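Local coordinates for protein putative mannose-1-phosphate guanylyl transferase (Thermus thermophilus, PDB 2CU2) that probably transfers a guanylyl group from GTP to mannose 1-phosphate, making GDP-mannose, at residues E33-T36 with L37-T41; D114-A117 with Y118-A121; F190-P194 with A195-E199; G257-R260 with A261-R264. All coordinates share one frame; numbering follows the deposited sequence.

Contact 1: residues E33-T36 with L37-T41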
ATOM      1  N   GLU A  33      -4.657  -4.362  19.780  1.00 34.25           N
ATOM      2  CA  GLU A  33      -5.053  -5.698  20.219  1.00 34.26           C
ATOM      3  C   GLU A  33      -6.159  -6.283  19.333  1.00 34.22           C
ATOM      4  O   GLU A  33      -6.748  -7.314  19.631  1.00 35.46           O
ATOM      5  CB  GLU A  33      -5.531  -5.616  21.672  1.00 36.95           C
ATOM      6  CG  GLU A  33      -4.367  -5.558  22.667  1.00 41.28           C
ATOM      7  CD  GLU A  33      -4.900  -5.607  24.084  1.00 44.12           C
ATOM      8  OE1 GLU A  33      -5.874  -6.308  24.320  1.00 44.37           O
ATOM      9  OE2 GLU A  33      -4.307  -4.961  24.951  1.00 45.97           O
ATOM     10  N   GLY A  34      -6.434  -5.616  18.216  1.00 33.83           N
ATOM     11  CA  GLY A  34      -7.475  -6.083  17.294  1.00 33.61           C
ATOM     12  C   GLY A  34      -8.875  -5.657  17.741  1.00 34.18           C
ATOM     13  O   GLY A  34      -9.891  -6.018  17.155  1.00 36.38           O
ATOM     14  N   LYS A  35      -8.902  -4.883  18.842  1.00 34.82           N
ATOM     15  CA  LYS A  35     -10.136  -4.429  19.472  1.00 35.40           C
ATOM     16  C   LYS A  35     -10.612  -3.101  18.878  1.00 34.57           C
ATOM     17  O   LYS A  35      -9.828  -2.232  18.523  1.00 34.18           O
ATOM     18  CB  LYS A  35      -9.877  -4.267  20.970  1.00 37.71           C
ATOM     19  CG  LYS A  35      -9.888  -5.606  21.709  1.00 41.12           C
ATOM     20  CD  LYS A  35     -10.135  -5.438  23.210  1.00 42.96           C
ATOM     21  CE  LYS A  35      -9.350  -6.450  24.051  1.00 45.92           C
ATOM     22  NZ  LYS A  35      -9.007  -5.858  25.342  1.00 49.88           N
ATOM     23  N   THR A  36     -11.943  -2.893  18.774  1.00 32.63           N
ATOM     24  CA  THR A  36     -12.388  -1.518  18.539  1.00 31.42           C
ATOM     25  C   THR A  36     -12.247  -0.672  19.803  1.00 30.27           C
ATOM     26  O   THR A  36     -12.241  -1.162  20.926  1.00 28.93           O
ATOM     27  CB  THR A  36     -13.850  -1.492  18.076  1.00 30.69           C
ATOM     28  OG1 THR A  36     -14.711  -1.860  19.162  1.00 31.38           O
ATOM     29  CG2 THR A  36     -14.072  -2.447  16.901  1.00 32.98           C
ATOM     30  N   LEU A  37     -12.086   0.638  19.680  1.00 29.74           N
ATOM     31  CA  LEU A  37     -11.921   1.461  20.861  1.00 29.07           C
ATOM     32  C   LEU A  37     -13.167   1.429  21.750  1.00 29.21           C
ATOM     33  O   LEU A  37     -13.062   1.516  22.974  1.00 29.19           O
ATOM     34  CB  LEU A  37     -11.566   2.890  20.450  1.00 29.17           C
ATOM     35  CG  LEU A  37     -10.195   2.976  19.761  1.00 28.79           C
ATOM     36  CD1 LEU A  37     -10.027   4.324  19.073  1.00 25.58           C
ATOM     37  CD2 LEU A  37      -9.094   2.752  20.793  1.00 25.10           C
ATOM     38  N   LEU A  38     -14.341   1.293  21.142  1.00 28.76           N
ATOM     39  CA  LEU A  38     -15.577   1.239  21.918  1.00 31.75           C
ATOM     40  C   LEU A  38     -15.562  -0.050  22.729  1.00 32.82           C
ATOM     41  O   LEU A  38     -15.947  -0.071  23.896  1.00 34.22           O
ATOM     42  CB  LEU A  38     -16.811   1.259  21.003  1.00 29.78           C
ATOM     43  CG  LEU A  38     -18.149   1.022  21.726  1.00 31.05           C
ATOM     44  CD1 LEU A  38     -18.340   2.067  22.817  1.00 29.16           C
ATOM     45  CD2 LEU A  38     -19.307   1.070  20.730  1.00 27.57           C
ATOM     46  N   GLU A  39     -15.086  -1.119  22.101  1.00 33.86           N
ATOM     47  CA  GLU A  39     -14.997  -2.419  22.754  1.00 36.25           C
ATOM     48  C   GLU A  39     -14.144  -2.339  24.024  1.00 35.30           C
ATOM     49  O   GLU A  39     -14.562  -2.788  25.092  1.00 34.57           O
ATOM     50  CB  GLU A  39     -14.387  -3.431  21.784  1.00 39.02           C
ATOM     51  CG  GLU A  39     -14.560  -4.882  22.179  1.00 43.43           C
ATOM     52  CD  GLU A  39     -13.925  -5.832  21.165  1.00 47.81           C
ATOM     53  OE1 GLU A  39     -13.864  -5.485  19.954  1.00 45.72           O
ATOM     54  OE2 GLU A  39     -13.495  -6.928  21.587  1.00 49.44           O
ATOM     55  N   ALA A  40     -12.951  -1.762  23.901  1.00 34.01           N
ATOM     56  CA  ALA A  40     -12.042  -1.631  25.036  1.00 32.60           C
ATOM     57  C   ALA A  40     -12.637  -0.716  26.107  1.00 31.76           C
ATOM     58  O   ALA A  40     -12.427  -0.926  27.299  1.00 29.36           O
ATOM     59  CB  ALA A  40     -10.682  -1.081  24.564  1.00 30.48           C
ATOM     60  N   THR A  41     -13.382   0.296  25.668  1.00 31.55           N
ATOM     61  CA  THR A  41     -14.010   1.250  26.576  1.00 31.69           C
ATOM     62  C   THR A  41     -15.076   0.586  27.443  1.00 32.70           C
ATOM     63  O   THR A  41     -15.109   0.771  28.660  1.00 32.09           O
ATOM     64  CB  THR A  41     -14.688   2.401  25.796  1.00 31.55           C
ATOM     65  OG1 THR A  41     -13.702   3.119  25.047  1.00 33.07           O
ATOM     66  CG2 THR A  41     -15.398   3.353  26.758  1.00 31.10           C
TER
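Extended loop backbone at Lys35 and Thr36 turns into the first coil of helix 37-45, where Ala40 N donates to Thr36 O at 3.1 Å. Thr36 is the N-cap, and with Glu39 it forms a capping box. One half of the box is the bond from Glu39 N to Thr36 OG1, also 3.1 Å. The hydroxyl can lie over the helix start because it sits between the backbone N and the carbonyl carbon of its own residue (chi1 70°), where it also comes close to Glu39 CB. The reciprocal half is weaker: Glu39 OE1 takes the N-H of Thr36 at 3.4 Å. The Glu39 chain, with chi1 at -165° and extended from there on, crosses Thr36 at about a right angle. Its other oxygen, OE2, lies beside the aliphatic part of Lys35, 3.8 Å from CG, while Lys35 NZ turns to Glu33 OE1 in a weak salt bridge and makes a long, weak ion pair with Glu43. At the next residue, Leu37 O is gripped from opposite faces of its plane by Thr41 N and by Thr41 OG1, the latter at 2.7 Å. Thr36 OG1 is also hydrogen-bonded to Tyr69 OH, and Leu38 packs on the same tyrosine as well as on Phe28. The cap thus satisfies N-H groups at the start of the helix, and the Glu39 carboxylate, set beside its positive end, would probably be stabilised in the charged form.

Contact 2: residues D114-A117 with Y118-A121. With SO4 (sulfate ion), chain C.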
ATOM      1  N   ASP A 114      -4.284   1.475  30.999  1.00 34.82           N
ATOM      2  CA  ASP A 114      -4.343   0.894  32.347  1.00 34.07           C
ATOM      3  C   ASP A 114      -5.787   0.985  32.828  1.00 33.37           C
ATOM      4  O   ASP A 114      -6.184   1.979  33.433  1.00 32.16           O
ATOM      5  CB  ASP A 114      -3.429   1.671  33.299  1.00 33.27           C
ATOM      6  CG  ASP A 114      -3.197   0.944  34.614  1.00 35.54           C
ATOM      7  OD1 ASP A 114      -4.087   0.183  35.046  1.00 33.68           O
ATOM      8  OD2 ASP A 114      -2.125   1.148  35.228  1.00 35.98           O
ATOM      9  N   ASP A 115      -6.564  -0.057  32.555  1.00 33.73           N
ATOM     10  CA  ASP A 115      -7.970  -0.085  32.923  1.00 35.88           C
ATOM     11  C   ASP A 115      -8.235   0.138  34.409  1.00 36.68           C
ATOM     12  O   ASP A 115      -9.152   0.882  34.778  1.00 36.62           O
ATOM     13  CB  ASP A 115      -8.598  -1.407  32.475  1.00 35.99           C
ATOM     14  CG  ASP A 115      -8.590  -1.569  30.965  1.00 37.71           C
ATOM     15  OD1 ASP A 115      -7.998  -0.712  30.278  1.00 37.47           O
ATOM     16  OD2 ASP A 115      -9.174  -2.554  30.465  1.00 38.84           O
ATOM     17  N   GLU A 116      -7.434  -0.494  35.260  1.00 36.51           N
ATOM     18  CA  GLU A 116      -7.616  -0.344  36.699  1.00 37.32           C
ATOM     19  C   GLU A 116      -7.370   1.089  37.136  1.00 35.54           C
ATOM     20  O   GLU A 116      -8.171   1.663  37.868  1.00 37.00           O
ATOM     21  CB  GLU A 116      -6.690  -1.295  37.469  1.00 40.25           C
ATOM     22  CG  GLU A 116      -7.029  -2.771  37.287  1.00 46.68           C
ATOM     23  CD  GLU A 116      -6.270  -3.425  36.136  1.00 50.41           C
ATOM     24  OE1 GLU A 116      -5.802  -2.696  35.227  1.00 48.49           O
ATOM     25  OE2 GLU A 116      -6.134  -4.673  36.143  1.00 51.09           O
ATOM     26  N   ALA A 117      -6.265   1.672  36.689  1.00 34.69           N
ATOM     27  CA  ALA A 117      -5.953   3.046  37.058  1.00 34.09           C
ATOM     28  C   ALA A 117      -7.022   3.979  36.487  1.00 34.94           C
ATOM     29  O   ALA A 117      -7.325   5.018  37.068  1.00 36.60           O
ATOM     30  CB  ALA A 117      -4.572   3.433  36.537  1.00 33.00           C
ATOM     31  N   TYR A 118      -7.597   3.592  35.354  1.00 34.16           N
ATOM     32  CA  TYR A 118      -8.635   4.387  34.711  1.00 34.00           C
ATOM     33  C   TYR A 118      -9.876   4.382  35.601  1.00 34.14           C
ATOM     34  O   TYR A 118     -10.466   5.433  35.873  1.00 33.67           O
ATOM     35  CB  TYR A 118      -8.975   3.796  33.341  1.00 33.16           C
ATOM     36  CG  TYR A 118     -10.038   4.562  32.580  1.00 38.71           C
ATOM     37  CD1 TYR A 118      -9.694   5.531  31.636  1.00 38.81           C
ATOM     38  CD2 TYR A 118     -11.396   4.286  32.781  1.00 39.45           C
ATOM     39  CE1 TYR A 118     -10.673   6.206  30.901  1.00 39.15           C
ATOM     40  CE2 TYR A 118     -12.384   4.950  32.054  1.00 39.68           C
ATOM     41  CZ  TYR A 118     -12.017   5.909  31.114  1.00 40.38           C
ATOM     42  OH  TYR A 118     -12.993   6.558  30.390  1.00 39.04           O
ATOM     43  N   ARG A 119     -10.266   3.196  36.061  1.00 33.48           N
ATOM     44  CA  ARG A 119     -11.432   3.086  36.930  1.00 34.34           C
ATOM     45  C   ARG A 119     -11.204   3.820  38.245  1.00 34.16           C
ATOM     46  O   ARG A 119     -12.094   4.507  38.734  1.00 34.22           O
ATOM     47  CB  ARG A 119     -11.770   1.620  37.201  1.00 33.78           C
ATOM     48  CG  ARG A 119     -12.401   0.917  36.010  1.00 31.54           C
ATOM     49  CD  ARG A 119     -12.966  -0.437  36.419  1.00 33.48           C
ATOM     50  NE  ARG A 119     -11.919  -1.417  36.690  1.00 31.48           N
ATOM     51  CZ  ARG A 119     -11.292  -2.128  35.755  1.00 33.46           C
ATOM     52  NH1 ARG A 119     -11.599  -1.975  34.469  1.00 29.18           N
ATOM     53  NH2 ARG A 119     -10.354  -3.001  36.110  1.00 32.16           N
ATOM     54  N   GLU A 120     -10.008   3.695  38.810  1.00 35.35           N
ATOM     55  CA  GLU A 120      -9.711   4.363  40.070  1.00 35.83           C
ATOM     56  C   GLU A 120      -9.866   5.874  39.916  1.00 35.25           C
ATOM     57  O   GLU A 120     -10.379   6.544  40.815  1.00 33.48           O
ATOM     58  CB  GLU A 120      -8.304   3.986  40.552  1.00 39.58           C
ATOM     59  CG  GLU A 120      -8.264   2.587  41.164  1.00 45.88           C
ATOM     60  CD  GLU A 120      -6.868   2.122  41.542  1.00 49.75           C
ATOM     61  OE1 GLU A 120      -5.893   2.850  41.255  1.00 51.32           O
ATOM     62  OE2 GLU A 120      -6.747   1.015  42.115  1.00 50.56           O
ATOM     63  N   ALA A 121      -9.454   6.408  38.769  1.00 34.65           N
ATOM     64  CA  ALA A 121      -9.589   7.844  38.517  1.00 34.27           C
ATOM     65  C   ALA A 121     -11.069   8.239  38.425  1.00 33.14           C
ATOM     66  O   ALA A 121     -11.480   9.279  38.951  1.00 32.90           O
ATOM     67  CB  ALA A 121      -8.871   8.223  37.225  1.00 32.34           C
TER
HETATM   68  S   SO4 C1002     -10.872  -3.013  39.672  1.00 81.23           S
HETATM   69  O1  SO4 C1002     -10.611  -3.913  38.598  1.00 80.08           O
HETATM   70  O2  SO4 C1002     -10.530  -3.390  40.999  1.00 79.93           O
HETATM   71  O3  SO4 C1002     -12.390  -2.689  39.668  1.00 79.84           O
HETATM   72  O4  SO4 C1002     -10.250  -1.722  39.450  1.00 80.12           O
HETATM   73  O   HOH W   1     -10.527  -3.994  32.445  1.00 46.12           O
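The N-terminal turns of helix 115-128 begin with an aspartate N-cap, Asp114, whose main-chain O accepts from Tyr118 N at 2.9 Å. Its side chain caps as well: Asp114 OD1 takes the N-H of Ala117 at 3.1 Å in a nearly straight bond that arrives from above the carboxylate plane. Helical bonds continue from Arg119 N to Asp115 O and from Glu120 N to Glu116 O. The arginine carries most of the side-chain contact. Its chain, bent at chi3 (-72°), folds back along the helix and lays one face of the guanidinium over Asp115 O, with Glu116 N nearer the rim of that face. Glu116 runs alongside, pointing the same way, and its CG meets Arg119 NH2 at 3.5 Å; the two charges stay 4.5 Å apart between Glu116 OE2 and Arg119 NH2, beyond a salt bridge. At the guanidinium edge lies a sulfate ion, probably from the crystallisation liquor: Arg119 NH2 holds sulfate O1 at 2.7 Å, and Arg119 NE binds O3 and O4 weakly. Another part of the edge reaches a water, 3.1 Å from Arg119 NH1, which donates to Asp115 OD2. Asp115 OD1 forms a salt bridge with Arg44, whose carbonyl O also accepts from Arg119 NH1. These bonds tie the helix start to Arg44 of helix 37-45, and the Arg119 side chain also packs on Pro47 and Leu48, while Tyr118 and Ala121 pack on Phe251, beyond strand 244-249.

Contact 3: residues F190-P194 with A195-E199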
ATOM      1  N   PHE A 190     -16.140  13.389  32.307  1.00 31.01           N
ATOM      2  CA  PHE A 190     -16.769  14.266  33.291  1.00 31.91           C
ATOM      3  C   PHE A 190     -17.673  13.489  34.255  1.00 32.40           C
ATOM      4  O   PHE A 190     -18.218  12.442  33.929  1.00 34.35           O
ATOM      5  CB  PHE A 190     -17.591  15.315  32.540  1.00 32.04           C
ATOM      6  CG  PHE A 190     -16.714  16.051  31.571  1.00 33.39           C
ATOM      7  CD1 PHE A 190     -16.715  15.685  30.230  1.00 33.32           C
ATOM      8  CD2 PHE A 190     -15.922  17.099  32.010  1.00 33.43           C
ATOM      9  CE1 PHE A 190     -15.921  16.376  29.327  1.00 36.31           C
ATOM     10  CE2 PHE A 190     -15.130  17.790  31.096  1.00 34.61           C
ATOM     11  CZ  PHE A 190     -15.127  17.433  29.754  1.00 33.99           C
ATOM     12  N   ALA A 191     -17.780  14.035  35.480  1.00 33.05           N
ATOM     13  CA  ALA A 191     -18.636  13.417  36.484  1.00 33.97           C
ATOM     14  C   ALA A 191     -19.393  14.475  37.288  1.00 35.12           C
ATOM     15  O   ALA A 191     -18.819  15.430  37.795  1.00 36.77           O
ATOM     16  CB  ALA A 191     -17.755  12.587  37.418  1.00 32.72           C
ATOM     17  N   PHE A 192     -20.725  14.300  37.335  1.00 33.90           N
ATOM     18  CA  PHE A 192     -21.552  15.249  38.068  1.00 32.35           C
ATOM     19  C   PHE A 192     -22.926  14.655  38.372  1.00 33.07           C
ATOM     20  O   PHE A 192     -23.379  13.707  37.746  1.00 33.95           O
ATOM     21  CB  PHE A 192     -21.722  16.497  37.200  1.00 31.79           C
ATOM     22  CG  PHE A 192     -22.120  16.102  35.805  1.00 32.81           C
ATOM     23  CD1 PHE A 192     -23.459  15.870  35.508  1.00 33.26           C
ATOM     24  CD2 PHE A 192     -21.155  15.989  34.818  1.00 33.18           C
ATOM     25  CE1 PHE A 192     -23.827  15.527  34.214  1.00 32.58           C
ATOM     26  CE2 PHE A 192     -21.532  15.646  33.524  1.00 33.13           C
ATOM     27  CZ  PHE A 192     -22.868  15.415  33.216  1.00 33.40           C
ATOM     28  N   ALA A 193     -23.577  15.213  39.406  1.00 33.06           N
ATOM     29  CA  ALA A 193     -24.984  14.893  39.585  1.00 34.12           C
ATOM     30  C   ALA A 193     -25.802  15.532  38.466  1.00 32.49           C
ATOM     31  O   ALA A 193     -25.553  16.653  38.037  1.00 33.42           O
ATOM     32  CB  ALA A 193     -25.436  15.444  40.939  1.00 33.34           C
ATOM     33  N   PRO A 194     -26.772  14.767  37.942  1.00 34.81           N
ATOM     34  CA  PRO A 194     -27.598  15.241  36.846  1.00 34.18           C
ATOM     35  C   PRO A 194     -28.115  16.669  37.072  1.00 34.69           C
ATOM     36  O   PRO A 194     -28.159  17.495  36.168  1.00 35.16           O
ATOM     37  CB  PRO A 194     -28.748  14.254  36.679  1.00 34.71           C
ATOM     38  CG  PRO A 194     -28.299  12.930  37.292  1.00 34.51           C
ATOM     39  CD  PRO A 194     -27.159  13.411  38.314  1.00 33.46           C
ATOM     40  N   ALA A 195     -28.538  16.950  38.323  1.00 35.42           N
ATOM     41  CA  ALA A 195     -29.074  18.278  38.609  1.00 35.87           C
ATOM     42  C   ALA A 195     -28.046  19.397  38.380  1.00 37.12           C
ATOM     43  O   ALA A 195     -28.358  20.475  37.898  1.00 36.13           O
ATOM     44  CB  ALA A 195     -29.577  18.316  40.054  1.00 37.07           C
ATOM     45  N   THR A 196     -26.785  19.136  38.789  1.00 37.05           N
ATOM     46  CA  THR A 196     -25.781  20.192  38.624  1.00 37.67           C
ATOM     47  C   THR A 196     -25.557  20.557  37.149  1.00 36.34           C
ATOM     48  O   THR A 196     -25.235  21.685  36.802  1.00 36.37           O
ATOM     49  CB  THR A 196     -24.468  19.814  39.319  1.00 40.04           C
ATOM     50  OG1 THR A 196     -24.706  19.615  40.717  1.00 45.01           O
ATOM     51  CG2 THR A 196     -23.406  20.902  39.141  1.00 41.31           C
ATOM     52  N   MET A 197     -25.706  19.556  36.255  1.00 35.07           N
ATOM     53  CA  MET A 197     -25.590  19.884  34.832  1.00 34.50           C
ATOM     54  C   MET A 197     -26.835  20.621  34.332  1.00 34.09           C
ATOM     55  O   MET A 197     -26.775  21.512  33.496  1.00 35.15           O
ATOM     56  CB  MET A 197     -25.349  18.599  34.028  1.00 34.45           C
ATOM     57  CG  MET A 197     -25.234  18.829  32.508  1.00 34.96           C
ATOM     58  SD  MET A 197     -24.063  20.119  32.054  1.00 38.51           S
ATOM     59  CE  MET A 197     -22.540  19.186  32.241  1.00 37.94           C
ATOM     60  N   ALA A 198     -28.004  20.194  34.854  1.00 34.23           N
ATOM     61  CA  ALA A 198     -29.225  20.906  34.505  1.00 35.08           C
ATOM     62  C   ALA A 198     -29.089  22.392  34.823  1.00 35.56           C
ATOM     63  O   ALA A 198     -29.439  23.268  34.042  1.00 35.52           O
ATOM     64  CB  ALA A 198     -30.384  20.308  35.306  1.00 31.32           C
ATOM     65  N   GLU A 199     -28.585  22.660  36.044  1.00 37.10           N
ATOM     66  CA  GLU A 199     -28.406  24.048  36.459  1.00 40.35           C
ATOM     67  C   GLU A 199     -27.368  24.762  35.590  1.00 40.10           C
ATOM     68  O   GLU A 199     -27.460  25.948  35.315  1.00 40.30           O
ATOM     69  CB  GLU A 199     -27.985  24.062  37.931  1.00 42.46           C
ATOM     70  CG  GLU A 199     -27.845  25.477  38.513  1.00 49.84           C
ATOM     71  CD  GLU A 199     -29.075  26.304  38.195  1.00 53.52           C
ATOM     72  OE1 GLU A 199     -30.165  25.760  38.178  1.00 55.35           O
ATOM     73  OE2 GLU A 199     -28.935  27.516  38.043  1.00 55.34           O
TER
HETATM   74  O   HOH W   2     -22.392  17.523  40.933  1.00 31.49           O
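Phe192 and Met197 form the close-packed side of this strand-to-helix junction, with Met197 CB 3.4 Å from Phe192 CE1. Beyond CB the methionine is bent at chi2 and chi3 (51° and 79°), which curls its methyl over one face of the phenyl ring, Met197 CE standing 4.1 Å from the Phe192 centroid in a CH-pi contact. Met197 SD stands above the same ring at a distance, 5.2 Å from the Phe192 centroid, a Met-aromatic contact in addition to the closer CH-pi one. Leu103 and Val105 of strand 102-107 pack against the phenyl, and Val92 and Ile233 against the methionine. Here strand 184-192 of the central mixed sheet passes straight into helix 194-204, with Ala193 at the N-cap position and Pro194 in the first turn, its ring lying on Ala95 and Leu96 of helix 83-98. Ala198 N donates to Pro194 O at 3.0 Å, a regular helical bond, whereas the bonds to Ala193 O from Thr196 N and from Met197 N are both weak. The other side is looser and wetter: a water accepts from Ala193 N at 3.0 Å and from Thr196 OG1 at 3.1 Å, bridging the N-cap residue to the first turn.

Contact 4: residues G257-R260 with A261-R264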
ATOM      1  N   GLY A 257      -6.131  10.589  17.417  1.00 25.93           N
ATOM      2  CA  GLY A 257      -6.715  11.466  16.403  1.00 28.21           C
ATOM      3  C   GLY A 257      -6.206  11.151  14.998  1.00 27.34           C
ATOM      4  O   GLY A 257      -6.890  11.332  13.997  1.00 28.03           O
ATOM      5  N   ASN A 258      -4.965  10.693  14.866  1.00 29.12           N
ATOM      6  CA  ASN A 258      -4.422  10.360  13.550  1.00 28.78           C
ATOM      7  C   ASN A 258      -3.493   9.142  13.603  1.00 28.29           C
ATOM      8  O   ASN A 258      -3.206   8.592  14.658  1.00 28.17           O
ATOM      9  CB  ASN A 258      -3.655  11.577  13.030  1.00 29.73           C
ATOM     10  CG  ASN A 258      -2.477  11.850  13.929  1.00 30.71           C
ATOM     11  OD1 ASN A 258      -1.697  10.962  14.264  1.00 33.46           O
ATOM     12  ND2 ASN A 258      -2.350  13.128  14.326  1.00 33.30           N
ATOM     13  N   TRP A 259      -3.067   8.704  12.402  1.00 28.36           N
ATOM     14  CA  TRP A 259      -2.276   7.479  12.312  1.00 28.73           C
ATOM     15  C   TRP A 259      -1.024   7.517  13.192  1.00 29.49           C
ATOM     16  O   TRP A 259      -0.540   6.503  13.678  1.00 28.49           O
ATOM     17  CB  TRP A 259      -1.877   7.273  10.849  1.00 27.95           C
ATOM     18  CG  TRP A 259      -3.000   6.686  10.086  1.00 27.51           C
ATOM     19  CD1 TRP A 259      -3.750   7.317   9.068  1.00 28.81           C
ATOM     20  CD2 TRP A 259      -3.523   5.342  10.207  1.00 28.36           C
ATOM     21  NE1 TRP A 259      -4.689   6.498   8.530  1.00 28.89           N
ATOM     22  CE2 TRP A 259      -4.564   5.210   9.254  1.00 27.67           C
ATOM     23  CE3 TRP A 259      -3.212   4.263  11.032  1.00 27.51           C
ATOM     24  CZ2 TRP A 259      -5.249   4.012   9.139  1.00 28.32           C
ATOM     25  CZ3 TRP A 259      -3.900   3.067  10.918  1.00 29.17           C
ATOM     26  CH2 TRP A 259      -4.928   2.942   9.966  1.00 29.19           C
ATOM     27  N   ARG A 260      -0.466   8.731  13.357  1.00 28.99           N
ATOM     28  CA  ARG A 260       0.741   8.852  14.165  1.00 31.88           C
ATOM     29  C   ARG A 260       0.492   8.446  15.621  1.00 31.21           C
ATOM     30  O   ARG A 260       1.396   8.097  16.367  1.00 30.69           O
ATOM     31  CB  ARG A 260       1.222  10.302  14.102  1.00 36.48           C
ATOM     32  CG  ARG A 260       2.747  10.407  14.064  1.00 43.24           C
ATOM     33  CD  ARG A 260       3.310  11.086  15.318  1.00 49.14           C
ATOM     34  NE  ARG A 260       4.587  10.480  15.705  1.00 55.46           N
ATOM     35  CZ  ARG A 260       5.702  11.201  15.490  1.00 57.06           C
ATOM     36  NH1 ARG A 260       5.619  12.410  14.962  1.00 57.83           N
ATOM     37  NH2 ARG A 260       6.894  10.689  15.811  1.00 59.51           N
ATOM     38  N   ALA A 261      -0.788   8.538  16.028  1.00 28.71           N
ATOM     39  CA  ALA A 261      -1.131   8.200  17.405  1.00 30.90           C
ATOM     40  C   ALA A 261      -0.773   6.750  17.736  1.00 30.87           C
ATOM     41  O   ALA A 261      -0.548   6.375  18.879  1.00 31.12           O
ATOM     42  CB  ALA A 261      -2.633   8.416  17.587  1.00 29.92           C
ATOM     43  N   LEU A 262      -0.771   5.913  16.685  1.00 31.08           N
ATOM     44  CA  LEU A 262      -0.431   4.512  16.893  1.00 30.76           C
ATOM     45  C   LEU A 262       0.972   4.368  17.490  1.00 30.90           C
ATOM     46  O   LEU A 262       1.235   3.519  18.331  1.00 30.07           O
ATOM     47  CB  LEU A 262      -0.503   3.800  15.542  1.00 30.83           C
ATOM     48  CG  LEU A 262      -1.881   3.187  15.275  1.00 30.72           C
ATOM     49  CD1 LEU A 262      -2.969   4.246  15.080  1.00 29.06           C
ATOM     50  CD2 LEU A 262      -1.911   2.308  14.024  1.00 31.13           C
ATOM     51  N   GLU A 263       1.877   5.210  17.002  1.00 29.50           N
ATOM     52  CA  GLU A 263       3.243   5.160  17.484  1.00 30.01           C
ATOM     53  C   GLU A 263       3.284   5.612  18.945  1.00 30.28           C
ATOM     54  O   GLU A 263       3.908   4.967  19.787  1.00 29.27           O
ATOM     55  CB  GLU A 263       4.136   6.054  16.627  1.00 30.34           C
ATOM     56  CG  GLU A 263       5.551   6.180  17.138  1.00 32.95           C
ATOM     57  CD  GLU A 263       6.429   6.969  16.182  1.00 35.33           C
ATOM     58  OE1 GLU A 263       6.611   6.526  15.030  1.00 35.71           O
ATOM     59  OE2 GLU A 263       6.931   8.036  16.582  1.00 37.56           O
ATOM     60  N   ARG A 264       2.608   6.720  19.239  1.00 29.19           N
ATOM     61  CA  ARG A 264       2.571   7.251  20.596  1.00 30.84           C
ATOM     62  C   ARG A 264       1.982   6.216  21.544  1.00 31.01           C
ATOM     63  O   ARG A 264       2.512   5.972  22.633  1.00 31.95           O
ATOM     64  CB  ARG A 264       1.729   8.532  20.650  1.00 30.03           C
ATOM     65  CG  ARG A 264       2.224   9.649  19.729  1.00 33.52           C
ATOM     66  CD  ARG A 264       1.552  10.973  20.052  1.00 35.57           C
ATOM     67  NE  ARG A 264       0.092  10.890  19.976  1.00 37.63           N
ATOM     68  CZ  ARG A 264      -0.659  11.579  19.119  1.00 38.29           C
ATOM     69  NH1 ARG A 264      -0.095  12.414  18.252  1.00 38.82           N
ATOM     70  NH2 ARG A 264      -1.979  11.437  19.130  1.00 38.20           N
TER
HETATM   71  O   HOH W   3      -3.987  12.875  17.875  1.00 39.30           O
HETATM   72  O   HOH W   4      -1.556  14.900  17.143  1.00 43.78           O
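Asn258 OD1 is approached by two backbone N-H groups, Arg260 N at 2.7 Å and Ala261 N at 3.1 Å, both through weak, bent bonds. The carboxamide comes over them because CG lies between the backbone N and the carbonyl carbon of Asn258 (chi1 64°), and it thereby caps the turn that leads into helix 261-266. That turn is a type I beta turn from Asn258 to Ala261, closed by Ala261 N to Asn258 O at 2.8 Å. Leu262 N then bonds to Trp259 O. Arg260 NH2 meets Glu263 OE2 at 2.8 Å in a salt bridge. The carboxylate oxygen lies in the guanidinium plane, at its edge, but the arginine comes from above the carboxylate plane, the two planes being 88° apart. Glu263 OE1 has a second cation, Lys320, so the carboxylate lies between two positive groups and would probably stay ionised. Arg264, bent at chi3, curls back until one face of its guanidinium rests on Ala261 CA; a water 2.8 Å from Arg264 NH2 leads weakly to Gly257 N, and Asp254 forms a salt bridge with the same NH2. The indole of Trp259 runs alongside Leu262, whose CD2 touches Trp259 CZ3 at the ring edge, 3.8 Å away. Trp259 NE1 donates to Trp17 O, and the indole packs on Val307 and Ala309 of strand 306-311, while Leu262 and Glu263 lie on Val290 of strand 290-293; the turn and the short helix thus abut the four-stranded sheet.

All four contacts are helix starts, beginning in different ways: a threonine-glutamate box in contact 1, an aspartate in contact 2, alanine at the N-cap position, with no capping side chain, in contact 3, an asparagine turn in contact 4. Contact 3 is the most apolar, springing from the central sheet, whereas contact 2 carries its charges on a more exposed helix face. Contacts 1 and 2 lie about 5 Å apart at their nearest atoms, and Arg44 of helix 37-45 links the helix of contact 1 to that of contact 2. Contact 4 faces the other sheet, on the opposite side of the chain's centre from contact 3, and combines buried tryptophan packing with partly exposed charged groups.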